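Local coordinates for protein arginine kinase (PDB 4RF6) that catalyses the reversible transfer of a phosphoryl group from ATP to L-arginine, giving phosphoarginine and ADP, and carries two phosphagen kinase repeats in one chain, at residues V134-K139 / L264-T269. Residues are numbered along the deposited sequence; the frame is centred on the assembly and turned at random.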
loop_
_atom_site.group_PDB
_atom_site.type_symbol
_atom_site.label_atom_id
_atom_site.label_comp_id
_atom_site.label_asym_id
_atom_site.label_seq_id
_atom_site.Cartn_x
_atom_site.Cartn_y
_atom_site.Cartn_z
ATOM N N VAL A 134 -10.749 16.421 5.974
ATOM C CA VAL A 134 -11.536 17.621 6.238
ATOM C C VAL A 134 -11.078 18.269 7.540
ATOM O O VAL A 134 -10.670 17.586 8.483
ATOM C CB VAL A 134 -13.060 17.355 6.303
ATOM C CG1 VAL A 134 -13.614 17.029 4.920
ATOM C CG2 VAL A 134 -13.367 16.239 7.293
ATOM N N ALA A 135 -11.131 19.595 7.571
ATOM C CA ALA A 135 -10.842 20.358 8.777
ATOM C C ALA A 135 -12.165 20.815 9.378
ATOM O O ALA A 135 -13.066 21.223 8.647
ATOM C CB ALA A 135 -9.982 21.553 8.443
ATOM N N ARG A 136 -12.284 20.739 10.701
ATOM C CA ARG A 136 -13.503 21.166 11.383
ATOM C C ARG A 136 -13.137 21.834 12.706
ATOM O O ARG A 136 -12.084 21.555 13.279
ATOM C CB ARG A 136 -14.430 19.971 11.647
ATOM C CG ARG A 136 -15.019 19.284 10.402
ATOM C CD ARG A 136 -16.056 20.167 9.719
ATOM N NE ARG A 136 -16.729 19.479 8.617
ATOM C CZ ARG A 136 -16.322 19.521 7.352
ATOM N NH1 ARG A 136 -15.238 20.217 7.023
ATOM N NH2 ARG A 136 -16.998 18.871 6.414
ATOM N N SER A 137 -14.003 22.721 13.184
ATOM C CA SER A 137 -13.833 23.316 14.501
ATOM C C SER A 137 -15.154 23.189 15.256
ATOM O O SER A 137 -16.226 23.282 14.652
ATOM C CB SER A 137 -13.404 24.782 14.386
ATOM O OG SER A 137 -12.176 24.907 13.693
ATOM N N LEU A 138 -15.077 22.962 16.566
ATOM C CA LEU A 138 -16.276 22.768 17.381
ATOM C C LEU A 138 -16.991 24.081 17.701
ATOM O O LEU A 138 -16.344 25.093 17.986
ATOM C CB LEU A 138 -15.941 22.056 18.694
ATOM C CG LEU A 138 -15.357 20.644 18.651
ATOM C CD1 LEU A 138 -15.266 20.075 20.060
ATOM C CD2 LEU A 138 -16.183 19.735 17.759
ATOM N N LYS A 139 -18.324 24.050 17.657
ATOM C CA LYS A 139 -19.148 25.175 18.098
ATOM C C LYS A 139 -18.793 25.600 19.513
ATOM O O LYS A 139 -18.502 24.756 20.364
ATOM C CB LYS A 139 -20.629 24.792 18.072
ATOM C CG LYS A 139 -21.244 24.770 16.695
ATOM C CD LYS A 139 -22.644 24.155 16.703
ATOM C CE LYS A 139 -23.296 24.258 15.322
ATOM N NZ LYS A 139 -24.261 23.150 15.056
ATOM N N LEU A 264 -21.590 17.146 18.986
ATOM C CA LEU A 264 -20.824 18.333 19.373
ATOM C C LEU A 264 -21.159 19.621 18.616
ATOM O O LEU A 264 -21.164 20.701 19.210
ATOM C CB LEU A 264 -19.320 18.054 19.301
ATOM C CG LEU A 264 -18.801 16.977 20.254
ATOM C CD1 LEU A 264 -17.284 16.891 20.216
ATOM C CD2 LEU A 264 -19.282 17.249 21.664
ATOM N N GLY A 265 -21.413 19.521 17.315
ATOM C CA GLY A 265 -21.676 20.708 16.509
ATOM C C GLY A 265 -20.411 21.396 16.014
ATOM O O GLY A 265 -19.400 21.420 16.721
ATOM N N PHE A 266 -20.474 21.962 14.807
ATOM C CA PHE A 266 -19.314 22.561 14.142
ATOM C C PHE A 266 -19.512 24.053 13.869
ATOM O O PHE A 266 -20.637 24.494 13.656
ATOM C CB PHE A 266 -19.074 21.877 12.791
ATOM C CG PHE A 266 -18.611 20.453 12.893
ATOM C CD1 PHE A 266 -17.717 20.062 13.881
ATOM C CD2 PHE A 266 -19.063 19.504 11.984
ATOM C CE1 PHE A 266 -17.289 18.744 13.964
ATOM C CE2 PHE A 266 -18.640 18.188 12.061
ATOM C CZ PHE A 266 -17.754 17.809 13.051
ATOM N N GLN A 267 -18.424 24.821 13.847
ATOM C CA GLN A 267 -18.499 26.214 13.399
ATOM C C GLN A 267 -18.740 26.243 11.895
ATOM O O GLN A 267 -18.036 25.569 11.140
ATOM C CB GLN A 267 -17.226 26.978 13.758
ATOM C CG GLN A 267 -16.960 27.034 15.254
ATOM C CD GLN A 267 -15.734 27.851 15.604
ATOM O OE1 GLN A 267 -15.504 28.923 15.042
ATOM N NE2 GLN A 267 -14.939 27.349 16.538
ATOM N N HIS A 268 -19.724 27.032 11.470
ATOM C CA HIS A 268 -20.299 26.906 10.134
ATOM C C HIS A 268 -21.194 28.117 9.836
ATOM O O HIS A 268 -22.008 28.507 10.677
ATOM C CB HIS A 268 -21.115 25.605 10.096
ATOM C CG HIS A 268 -21.686 25.260 8.754
ATOM N ND1 HIS A 268 -22.933 25.683 8.345
ATOM C CD2 HIS A 268 -21.197 24.501 7.743
ATOM C CE1 HIS A 268 -23.184 25.210 7.135
ATOM N NE2 HIS A 268 -22.143 24.495 6.745
ATOM N N THR A 269 -21.030 28.724 8.657
ATOM C CA THR A 269 -21.858 29.866 8.227
ATOM C C THR A 269 -22.264 29.702 6.759
ATOM O O THR A 269 -21.562 29.029 5.999
ATOM C CB THR A 269 -21.111 31.214 8.346
ATOM O OG1 THR A 269 -20.092 31.285 7.340
ATOM C CG2 THR A 269 -20.487 31.388 9.732
HETATM O O HOH W 1 -15.627 24.375 11.249
HETATM O O HOH W 2 -18.991 22.110 20.514
HETATM O O HOH W 3 -22.885 21.945 12.539
#
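Leu138 and Phe266 lie across from each other in a single isolated beta bridge, formed between the segment 134-139, which continues from strand 127-136, and the segment after helix 246-264. Gln267 N donates to Ser137 O at 2.8 Å and Lys139 N to Gly265 O at 3.0 Å, while CA-H...O contacts from Phe266 and Leu138 go to the same two carbonyls. The touching parts run 103° apart, and the pairing stops after this bridge. Gly265 leaves the helix with positive phi, a conformation in which a CB would press on the preceding carbonyl.

Arg136 lays its aliphatic chain over one face of Phe266. Its CD stands 4.0 Å from the ring centroid, a CH-pi contact displaced toward the CD2 rim. A bend at chi2 (-71°) brings CD over the ring, whereas the guanidinium stands steeply, 80° from the ring plane. NH1 donates to Ala135 O and also to Thr284 O, and NH2 forms a salt bridge with Glu344, fixing the polar end beyond the ring. At the ring's edge lies Leu138 CD2, and Leu138 CD1 meets Leu264 CD1 at 3.8 Å; both leucines pack against helix 149-163. The extended Gln267 side chain passes Ser137 CB and gives an NE2 bond to Leu138 O (3.0 Å), the donor well above the carbonyl plane. Lys139 stretches across the backbone of Gly265 and Phe266, and its NZ donates to a water. Other waters link Ser137 N to Gln267 O and Lys139 O to Leu264 O.

This packing joins the continuation of a central strand of the eight-stranded antiparallel sheet to the C-terminal exit of helix 246-264, within the catalytic domain fold of the ATP:guanido phosphotransferases.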